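Local coordinates for alpha-galactosidase 1 (Saccharomyces cerevisiae, PDB 3LRM), which hydrolyses terminal, non-reducing alpha-D-galactose residues from alpha-galactosides such as galactose oligosaccharides, galactomannans and galactolipids, at residues V143-Y148 against P180-L185; G155-P160 against G189-F194; W391-L396 against G445-N450. The protein carries 2 engineered substitutions. All coordinates share one frame; numbering follows the deposited sequence.

Interaction 1 of 3, residues V143-Y148 against P180-L185; sequences VDYLKY and PVFYSL. Engineered in segment 180-185: Val181 (natural residue Ile). With GLA (alpha-D-galactopyranose), chain K.
Tyr145 and Phe182, neighbours in register on adjacent parallel strands, point their rings the same way, side by side: the planes are only 18° apart but slid so far that the rings barely overlap, centroids 5.2 Å apart and Tyr145 CE2 3.4 Å from Phe182 CD1. In both residues CG stands anti to the backbone N (chi1 -177° and -165°), sending the side chains off the strands in the same direction. Farther along this barrel-interior face, a water in the plane of the tyrosine ring bridges Tyr145 OH (2.7 Å) and Ser184 OG; Gln31 also bonds that phenol. With an alanine in the tyrosine's place, Phe182 would probably lose the ring beside it, and the water and Gln31 the oxygen that both of them bond. Parallel-strand bonds zip the backbones in the beta-alpha-beta unit of this TIM barrel: Phe182 N to Asp144 O, Leu146 N to Phe182 O, Ser184 N to Leu146 O and Tyr148 N to Ser184 O. On the other face, under helix 160-176, Tyr183 CE1 packs 3.7 Å from Tyr148 CB, and Tyr183 OH is bonded to Tyr167 O. Lys147, fully extended, carries NZ to the galactose, donating to GLA O3 (2.9 Å) and GLA O4 (2.8 Å) while forming a salt bridge with Asp72. Two donations to vicinal hydroxyls plus this salt bridge fix the lysine end against the galactose, consistent with its substrate-binding role.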
loop_
_atom_site.group_PDB
_atom_site.type_symbol
_atom_site.label_atom_id
_atom_site.label_comp_id
_atom_site.label_asym_id
_atom_site.label_seq_id
_atom_site.Cartn_x
_atom_site.Cartn_y
_atom_site.Cartn_z
ATOM N N VAL A 143 0.327 24.928 -32.335
ATOM C CA VAL A 143 1.164 24.098 -31.462
ATOM C C VAL A 143 1.089 22.624 -31.872
ATOM O O VAL A 143 0.019 22.130 -32.233
ATOM C CB VAL A 143 0.751 24.289 -29.970
ATOM C CG1 VAL A 143 1.333 23.208 -29.070
ATOM C CG2 VAL A 143 1.164 25.667 -29.472
ATOM N N ASP A 144 2.227 21.933 -31.807
ATOM C CA ASP A 144 2.343 20.546 -32.277
ATOM C C ASP A 144 2.464 19.515 -31.157
ATOM O O ASP A 144 2.370 18.310 -31.408
ATOM C CB ASP A 144 3.566 20.407 -33.188
ATOM C CG ASP A 144 3.630 21.480 -34.250
ATOM O OD1 ASP A 144 2.673 21.599 -35.040
ATOM O OD2 ASP A 144 4.645 22.203 -34.301
ATOM N N TYR A 145 2.671 20.001 -29.931
ATOM C CA TYR A 145 3.119 19.184 -28.808
ATOM C C TYR A 145 2.690 19.845 -27.500
ATOM O O TYR A 145 2.904 21.045 -27.304
ATOM C CB TYR A 145 4.651 19.054 -28.866
ATOM C CG TYR A 145 5.329 18.176 -27.829
ATOM C CD1 TYR A 145 5.551 18.633 -26.527
ATOM C CD2 TYR A 145 5.802 16.909 -28.168
ATOM C CE1 TYR A 145 6.198 17.830 -25.579
ATOM C CE2 TYR A 145 6.450 16.103 -27.234
ATOM C CZ TYR A 145 6.645 16.566 -25.944
ATOM O OH TYR A 145 7.286 15.757 -25.028
ATOM N N LEU A 146 2.082 19.062 -26.610
ATOM C CA LEU A 146 1.708 19.564 -25.289
ATOM C C LEU A 146 2.273 18.716 -24.150
ATOM O O LEU A 146 1.972 17.523 -24.038
ATOM C CB LEU A 146 0.183 19.702 -25.158
ATOM C CG LEU A 146 -0.355 20.189 -23.804
ATOM C CD1 LEU A 146 -0.013 21.657 -23.582
ATOM C CD2 LEU A 146 -1.851 19.963 -23.679
ATOM N N LYS A 147 3.105 19.344 -23.320
ATOM C CA LYS A 147 3.548 18.742 -22.069
ATOM C C LYS A 147 2.539 19.129 -20.989
ATOM O O LYS A 147 2.364 20.315 -20.692
ATOM C CB LYS A 147 4.956 19.216 -21.708
ATOM C CG LYS A 147 5.469 18.701 -20.371
ATOM C CD LYS A 147 6.831 19.277 -20.068
ATOM C CE LYS A 147 7.315 18.863 -18.696
ATOM N NZ LYS A 147 8.708 19.344 -18.453
ATOM N N TYR A 148 1.879 18.130 -20.408
ATOM C CA TYR A 148 0.721 18.375 -19.544
ATOM C C TYR A 148 0.944 17.856 -18.112
ATOM O O TYR A 148 0.849 16.650 -17.856
ATOM C CB TYR A 148 -0.529 17.767 -20.193
ATOM C CG TYR A 148 -1.838 18.349 -19.728
ATOM C CD1 TYR A 148 -2.015 19.724 -19.607
ATOM C CD2 TYR A 148 -2.911 17.522 -19.424
ATOM C CE1 TYR A 148 -3.222 20.254 -19.182
ATOM C CE2 TYR A 148 -4.117 18.037 -19.000
ATOM C CZ TYR A 148 -4.272 19.400 -18.888
ATOM O OH TYR A 148 -5.481 19.909 -18.462
ATOM N N PRO A 180 -3.466 18.013 -35.219
ATOM C CA PRO A 180 -2.587 16.973 -34.680
ATOM C C PRO A 180 -1.668 17.537 -33.591
ATOM O O PRO A 180 -0.903 18.475 -33.842
ATOM C CB PRO A 180 -1.775 16.525 -35.904
ATOM C CG PRO A 180 -2.608 16.903 -37.082
ATOM C CD PRO A 180 -3.290 18.182 -36.673
ATOM N N VAL A 181 -1.778 16.988 -32.382
ATOM C CA VAL A 181 -0.949 17.421 -31.256
ATOM C C VAL A 181 -0.359 16.223 -30.526
ATOM O O VAL A 181 -1.095 15.335 -30.087
ATOM C CB VAL A 181 -1.731 18.299 -30.238
ATOM C CG1 VAL A 181 -0.807 18.785 -29.127
ATOM C CG2 VAL A 181 -2.376 19.495 -30.929
ATOM N N PHE A 182 0.968 16.206 -30.412
ATOM C CA PHE A 182 1.677 15.190 -29.643
ATOM C C PHE A 182 1.411 15.465 -28.171
ATOM O O PHE A 182 1.789 16.516 -27.649
ATOM C CB PHE A 182 3.179 15.240 -29.943
ATOM C CG PHE A 182 3.940 14.025 -29.492
ATOM C CD1 PHE A 182 4.130 13.757 -28.133
ATOM C CD2 PHE A 182 4.491 13.151 -30.428
ATOM C CE1 PHE A 182 4.851 12.627 -27.719
ATOM C CE2 PHE A 182 5.217 12.022 -30.022
ATOM C CZ PHE A 182 5.395 11.758 -28.671
ATOM N N TYR A 183 0.744 14.520 -27.516
ATOM C CA TYR A 183 0.249 14.715 -26.161
ATOM C C TYR A 183 1.141 13.995 -25.160
ATOM O O TYR A 183 1.170 12.764 -25.101
ATOM C CB TYR A 183 -1.206 14.246 -26.073
ATOM C CG TYR A 183 -1.925 14.508 -24.764
ATOM C CD1 TYR A 183 -1.683 15.655 -24.012
ATOM C CD2 TYR A 183 -2.891 13.615 -24.302
ATOM C CE1 TYR A 183 -2.364 15.887 -22.818
ATOM C CE2 TYR A 183 -3.576 13.839 -23.120
ATOM C CZ TYR A 183 -3.314 14.974 -22.385
ATOM O OH TYR A 183 -3.999 15.182 -21.213
ATOM N N SER A 184 1.867 14.788 -24.381
ATOM C CA SER A 184 2.853 14.296 -23.439
ATOM C C SER A 184 2.364 14.477 -21.999
ATOM O O SER A 184 2.266 15.605 -21.498
ATOM C CB SER A 184 4.172 15.039 -23.660
ATOM O OG SER A 184 5.108 14.778 -22.633
ATOM N N LEU A 185 2.060 13.357 -21.348
ATOM C CA LEU A 185 1.628 13.347 -19.954
ATOM C C LEU A 185 2.793 13.555 -18.996
ATOM O O LEU A 185 3.885 13.027 -19.200
ATOM C CB LEU A 185 0.922 12.034 -19.626
ATOM C CG LEU A 185 -0.604 11.950 -19.694
ATOM C CD1 LEU A 185 -1.194 12.772 -20.822
ATOM C CD2 LEU A 185 -1.030 10.495 -19.809
HETATM C C1 GLA K . 6.948 19.850 -13.204
HETATM C C2 GLA K . 7.590 18.961 -14.266
HETATM C C3 GLA K . 8.937 19.557 -14.696
HETATM C C4 GLA K . 8.780 21.022 -15.123
HETATM C C5 GLA K . 8.033 21.811 -14.038
HETATM C C6 GLA K . 7.795 23.272 -14.411
HETATM O O2 GLA K . 7.747 17.636 -13.745
HETATM O O3 GLA K . 9.520 18.788 -15.755
HETATM O O4 GLA K . 8.074 21.078 -16.369
HETATM O O5 GLA K . 6.784 21.169 -13.750
HETATM O O6 GLA K . 7.716 24.085 -13.235
HETATM O O HOH W 1 0.915 19.805 -35.266
HETATM O O HOH W 2 7.309 16.345 -22.442
#

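Interaction 2 of 3, residues G155-P160 against G189-F194; sequences GQFGTP and GQDLTF
Asp191 reaches across to the loop 155-160 with its carboxylate, and Gly158 N donates to Asp191 OD2 at 2.8 Å in a nearly straight bond (172° at the hydrogen). The donor comes from the syn side, 24° out of the carboxylate plane. Ser163 OG, in the first turn of helix 160-176, bonds the same oxygen, so two groups grip OD2. With CG anti to its carbonyl carbon, Asp191 sets the carboxylate against the backbone of Gly158 and Thr159, and its CB lies 3.5 Å from Thr159 O. Phe157 is the second large contributor. Its ring and the amide of Gln190 have planes only 7° apart, although the two side chains cross at a slant: Gln190 NE2 lies 3.2 Å from Phe157 CD1, and Gln190 OE1 is 3.2 Å from Phe157 CB. Asn150 ND2 bonds OE1 and helps fix the rotation of the amide. Pro160 adds packing, its CG 3.7 Å from Asp191 O. Tyr195 of a second subunit meets the Phe157 ring, while Phe157 of a third packs on Pro160 and Leu192, placing the contact at subunit interfaces of the homotetramer. It joins the loop running from strand 145-149 into helix 160-176, where Thr159 is the N-cap residue, to the loop that leads from strand 182-185 into the short, weakly bonded helix 193-196.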
loop_
_atom_site.group_PDB
_atom_site.type_symbol
_atom_site.label_atom_id
_atom_site.label_comp_id
_atom_site.label_asym_id
_atom_site.label_seq_id
_atom_site.Cartn_x
_atom_site.Cartn_y
_atom_site.Cartn_z
ATOM N N GLY A 155 -7.214 17.526 -5.770
ATOM C CA GLY A 155 -7.538 16.206 -5.241
ATOM C C GLY A 155 -8.032 15.195 -6.261
ATOM O O GLY A 155 -8.580 14.160 -5.885
ATOM N N GLN A 156 -7.839 15.480 -7.548
ATOM C CA GLN A 156 -8.324 14.596 -8.614
ATOM C C GLN A 156 -7.305 13.519 -9.011
ATOM O O GLN A 156 -6.912 13.395 -10.172
ATOM C CB GLN A 156 -8.793 15.407 -9.823
ATOM C CG GLN A 156 -10.076 16.178 -9.577
ATOM C CD GLN A 156 -10.609 16.854 -10.825
ATOM O OE1 GLN A 156 -10.669 16.256 -11.902
ATOM N NE2 GLN A 156 -11.014 18.108 -10.681
ATOM N N PHE A 157 -6.893 12.745 -8.015
ATOM C CA PHE A 157 -5.927 11.664 -8.162
ATOM C C PHE A 157 -6.175 10.689 -7.015
ATOM O O PHE A 157 -7.009 10.956 -6.147
ATOM C CB PHE A 157 -4.493 12.209 -8.087
ATOM C CG PHE A 157 -4.071 12.615 -6.700
ATOM C CD1 PHE A 157 -3.278 11.771 -5.924
ATOM C CD2 PHE A 157 -4.482 13.838 -6.161
ATOM C CE1 PHE A 157 -2.895 12.136 -4.639
ATOM C CE2 PHE A 157 -4.107 14.215 -4.873
ATOM C CZ PHE A 157 -3.315 13.360 -4.109
ATOM N N GLY A 158 -5.448 9.574 -7.007
ATOM C CA GLY A 158 -5.524 8.614 -5.908
ATOM C C GLY A 158 -5.993 7.244 -6.341
ATOM O O GLY A 158 -5.772 6.261 -5.648
ATOM N N THR A 159 -6.674 7.198 -7.477
ATOM C CA THR A 159 -7.033 5.961 -8.145
ATOM C C THR A 159 -6.715 6.134 -9.635
ATOM O O THR A 159 -6.652 7.265 -10.123
ATOM C CB THR A 159 -8.535 5.587 -7.950
ATOM O OG1 THR A 159 -9.374 6.544 -8.604
ATOM C CG2 THR A 159 -8.910 5.515 -6.482
ATOM N N PRO A 160 -6.489 5.022 -10.358
ATOM C CA PRO A 160 -6.268 5.097 -11.795
ATOM C C PRO A 160 -7.392 5.811 -12.540
ATOM O O PRO A 160 -7.118 6.667 -13.383
ATOM C CB PRO A 160 -6.214 3.629 -12.206
ATOM C CG PRO A 160 -5.660 2.955 -11.027
ATOM C CD PRO A 160 -6.248 3.660 -9.848
ATOM N N GLY A 189 3.959 9.197 -13.203
ATOM C CA GLY A 189 3.600 7.803 -13.001
ATOM C C GLY A 189 2.519 7.581 -11.963
ATOM O O GLY A 189 2.225 6.436 -11.622
ATOM N N GLN A 190 1.920 8.665 -11.473
ATOM C CA GLN A 190 0.885 8.597 -10.442
ATOM C C GLN A 190 -0.333 7.790 -10.883
ATOM O O GLN A 190 -0.864 7.992 -11.980
ATOM C CB GLN A 190 0.450 10.001 -10.028
ATOM C CG GLN A 190 -0.373 10.064 -8.755
ATOM C CD GLN A 190 -0.752 11.481 -8.390
ATOM O OE1 GLN A 190 -1.438 12.165 -9.146
ATOM N NE2 GLN A 190 -0.305 11.936 -7.225
ATOM N N ASP A 191 -0.757 6.880 -10.005
ATOM C CA ASP A 191 -1.914 6.020 -10.226
ATOM C C ASP A 191 -1.720 5.072 -11.410
ATOM O O ASP A 191 -2.649 4.829 -12.192
ATOM C CB ASP A 191 -3.191 6.853 -10.365
ATOM C CG ASP A 191 -3.506 7.648 -9.117
ATOM O OD1 ASP A 191 -3.401 7.083 -8.006
ATOM O OD2 ASP A 191 -3.862 8.837 -9.244
ATOM N N LEU A 192 -0.495 4.555 -11.522
ATOM C CA LEU A 192 -0.109 3.520 -12.489
ATOM C C LEU A 192 -0.363 3.911 -13.954
ATOM O O LEU A 192 -1.073 3.215 -14.684
ATOM C CB LEU A 192 -0.758 2.175 -12.126
ATOM C CG LEU A 192 -0.572 1.696 -10.680
ATOM C CD1 LEU A 192 -1.600 0.657 -10.281
ATOM C CD2 LEU A 192 0.825 1.165 -10.454
ATOM N N THR A 193 0.247 5.020 -14.371
ATOM C CA THR A 193 0.038 5.606 -15.701
ATOM C C THR A 193 0.366 4.663 -16.857
ATOM O O THR A 193 -0.315 4.697 -17.881
ATOM C CB THR A 193 0.834 6.930 -15.885
ATOM O OG1 THR A 193 0.783 7.691 -14.676
ATOM C CG2 THR A 193 0.244 7.771 -17.006
ATOM N N PHE A 194 1.397 3.833 -16.694
ATOM C CA PHE A 194 1.799 2.866 -17.727
ATOM C C PHE A 194 0.641 1.969 -18.208
ATOM O O PHE A 194 0.654 1.480 -19.333
ATOM C CB PHE A 194 2.977 2.011 -17.247
ATOM C CG PHE A 194 2.678 1.201 -16.013
ATOM C CD1 PHE A 194 2.049 -0.034 -16.106
ATOM C CD2 PHE A 194 3.023 1.679 -14.755
ATOM C CE1 PHE A 194 1.761 -0.770 -14.971
ATOM C CE2 PHE A 194 2.742 0.943 -13.614
ATOM C CZ PHE A 194 2.108 -0.286 -13.724
#

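Interaction 3 of 3, residues W391-L396 against G445-N450; sequences WDIYDL and GSLSPN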
loop_
_atom_site.group_PDB
_atom_site.type_symbol
_atom_site.label_atom_id
_atom_site.label_comp_id
_atom_site.label_asym_id
_atom_site.label_seq_id
_atom_site.Cartn_x
_atom_site.Cartn_y
_atom_site.Cartn_z
ATOM N N TRP A 391 26.974 -14.629 -33.521
ATOM C CA TRP A 391 26.544 -13.247 -33.631
ATOM C C TRP A 391 27.744 -12.313 -33.661
ATOM O O TRP A 391 28.703 -12.504 -32.918
ATOM C CB TRP A 391 25.616 -12.892 -32.464
ATOM C CG TRP A 391 24.320 -13.647 -32.469
ATOM C CD1 TRP A 391 24.125 -14.944 -32.097
ATOM C CD2 TRP A 391 23.039 -13.145 -32.864
ATOM N NE1 TRP A 391 22.803 -15.288 -32.247
ATOM C CE2 TRP A 391 22.113 -14.200 -32.710
ATOM C CE3 TRP A 391 22.584 -11.903 -33.331
ATOM C CZ2 TRP A 391 20.755 -14.055 -33.007
ATOM C CZ3 TRP A 391 21.237 -11.756 -33.627
ATOM C CH2 TRP A 391 20.337 -12.826 -33.462
ATOM N N ASP A 392 27.683 -11.311 -34.533
ATOM C CA ASP A 392 28.707 -10.283 -34.606
ATOM C C ASP A 392 28.412 -9.194 -33.581
ATOM O O ASP A 392 27.262 -8.780 -33.434
ATOM C CB ASP A 392 28.761 -9.682 -36.016
ATOM C CG ASP A 392 29.392 -10.622 -37.042
ATOM O OD1 ASP A 392 30.141 -11.560 -36.660
ATOM O OD2 ASP A 392 29.139 -10.409 -38.250
ATOM N N ILE A 393 29.452 -8.735 -32.885
ATOM C CA ILE A 393 29.318 -7.728 -31.830
ATOM C C ILE A 393 29.766 -6.359 -32.333
ATOM O O ILE A 393 30.884 -6.201 -32.816
ATOM C CB ILE A 393 30.114 -8.115 -30.569
ATOM C CG1 ILE A 393 29.751 -9.533 -30.125
ATOM C CG2 ILE A 393 29.851 -7.125 -29.448
ATOM C CD1 ILE A 393 30.802 -10.207 -29.274
ATOM N N TYR A 394 28.878 -5.377 -32.222
ATOM C CA TYR A 394 29.169 -4.019 -32.654
ATOM C C TYR A 394 29.156 -3.073 -31.462
ATOM O O TYR A 394 28.159 -2.982 -30.748
ATOM C CB TYR A 394 28.136 -3.559 -33.685
ATOM C CG TYR A 394 28.293 -4.162 -35.061
ATOM C CD1 TYR A 394 27.919 -5.480 -35.312
ATOM C CD2 TYR A 394 28.794 -3.405 -36.119
ATOM C CE1 TYR A 394 28.057 -6.036 -36.571
ATOM C CE2 TYR A 394 28.930 -3.947 -37.385
ATOM C CZ TYR A 394 28.563 -5.265 -37.606
ATOM O OH TYR A 394 28.699 -5.808 -38.864
ATOM N N ASP A 395 30.264 -2.372 -31.244
ATOM C CA ASP A 395 30.329 -1.363 -30.192
ATOM C C ASP A 395 29.639 -0.097 -30.684
ATOM O O ASP A 395 30.144 0.591 -31.574
ATOM C CB ASP A 395 31.781 -1.081 -29.787
ATOM C CG ASP A 395 31.898 -0.140 -28.589
ATOM O OD1 ASP A 395 30.932 0.588 -28.273
ATOM O OD2 ASP A 395 32.976 -0.123 -27.959
ATOM N N LEU A 396 28.483 0.206 -30.096
ATOM C CA LEU A 396 27.664 1.332 -30.538
ATOM C C LEU A 396 28.293 2.692 -30.238
ATOM O O LEU A 396 27.872 3.707 -30.786
ATOM C CB LEU A 396 26.258 1.238 -29.942
ATOM C CG LEU A 396 25.336 0.134 -30.480
ATOM C CD1 LEU A 396 24.253 -0.216 -29.476
ATOM C CD2 LEU A 396 24.721 0.532 -31.814
ATOM N N GLY A 445 34.182 -7.879 -32.897
ATOM C CA GLY A 445 34.297 -9.314 -32.754
ATOM C C GLY A 445 32.973 -10.032 -32.894
ATOM O O GLY A 445 31.996 -9.472 -33.384
ATOM N N SER A 446 32.953 -11.291 -32.472
ATOM C CA SER A 446 31.761 -12.110 -32.571
ATOM C C SER A 446 31.599 -12.999 -31.342
ATOM O O SER A 446 32.568 -13.263 -30.624
ATOM C CB SER A 446 31.767 -12.937 -33.870
ATOM O OG SER A 446 32.869 -13.823 -33.927
ATOM N N LEU A 447 30.360 -13.430 -31.101
ATOM C CA LEU A 447 30.028 -14.309 -29.977
ATOM C C LEU A 447 29.416 -15.601 -30.498
ATOM O O LEU A 447 28.455 -15.587 -31.274
ATOM C CB LEU A 447 29.043 -13.631 -29.021
ATOM C CG LEU A 447 29.167 -13.787 -27.500
ATOM C CD1 LEU A 447 27.823 -13.476 -26.855
ATOM C CD2 LEU A 447 29.670 -15.154 -27.036
ATOM N N SER A 448 29.985 -16.715 -30.059
ATOM C CA SER A 448 29.550 -18.034 -30.486
ATOM C C SER A 448 28.936 -18.798 -29.320
ATOM O O SER A 448 29.231 -18.484 -28.162
ATOM C CB SER A 448 30.735 -18.798 -31.074
ATOM O OG SER A 448 31.047 -18.299 -32.366
ATOM N N PRO A 449 28.067 -19.791 -29.615
ATOM C CA PRO A 449 27.485 -20.617 -28.552
ATOM C C PRO A 449 28.565 -21.187 -27.632
ATOM O O PRO A 449 29.671 -21.496 -28.093
ATOM C CB PRO A 449 26.795 -21.740 -29.319
ATOM C CG PRO A 449 26.440 -21.126 -30.619
ATOM C CD PRO A 449 27.540 -20.157 -30.943
ATOM N N ASN A 450 28.245 -21.288 -26.342
ATOM C CA ASN A 450 29.167 -21.790 -25.311
ATOM C C ASN A 450 30.352 -20.868 -25.012
ATOM O O ASN A 450 31.150 -21.153 -24.115
ATOM C CB ASN A 450 29.660 -23.220 -25.624
ATOM C CG ASN A 450 28.543 -24.138 -26.110
ATOM O OD1 ASN A 450 27.489 -24.268 -25.470
ATOM N ND2 ASN A 450 28.773 -24.779 -27.253
#
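Three backbone hydrogen bonds join Trp391-Ile393 to Gly445-Leu447, an antiparallel strand pair at one edge of the sheet in the C-terminal beta-sandwich domain. Trp391 and Leu447 form a hydrogen-bonded pair with both bonds made: Trp391 N donates to Leu447 O at 2.9 Å (173° at the hydrogen), and Leu447 N returns one to Trp391 O at 2.6 Å, almost head-on to that carbonyl. Ile393 N reaches Gly445 O at 2.7 Å, with the donor tilted 31° from the carbonyl plane. Between them, Asp392 and Ser446 are a non-hydrogen-bonded pair, their CA atoms 4.1 Å apart. The side chains of this pair lie on one face, where Asp392 OD1 comes 3.5 Å from Ser446 CB; Asp392 OD1 also has a weak hydrogen bond to Ser470 OG, and OD2 a long, weak ion pair with Lys443. Trp391, Ile393 and Leu447 occupy the other face. The indole turns away from strand 442-447, NE1 bonding Lys386 O and the ring meeting Phe377, while Leu447 packs on Leu373 and Ile376 of helix 373-376. Strand 461-469 flanks strand 391-395 on the side remote from strand 442-447, with Leu467 touching Ile393. Ile393 bridges the two strands with its longer branch: CG1 is anti to the carbonyl carbon (chi1 -52°), and the extended chain beyond it lays CD1 over the opposite backbone, 3.6 Å from Ser446 C and 3.9 Å from Leu447 CB.

In the fold
Interactions 1 and 2 belong to the catalytic TIM barrel and lie 20 Å apart, centre to centre. Their segments alternate along the chain: strand 145-149, loop 155-160, helix 160-176, strand 182-185, then the loop entering helix 193-196. The two contacts touch where Leu185 CD2 packs 4.1 Å from Thr193 CG2, and the strand pair that carries the galactose-binding lysine continues into loops that meet other subunits. Interaction 3 comes later in the sequence, in the antiparallel sheet of the C-terminal domain, about 40 Å from interaction 1 and 43 Å from interaction 2 between centres. It pairs the edge strand 442-447 with strand 391-395 in a separate domain, away from the substrate site.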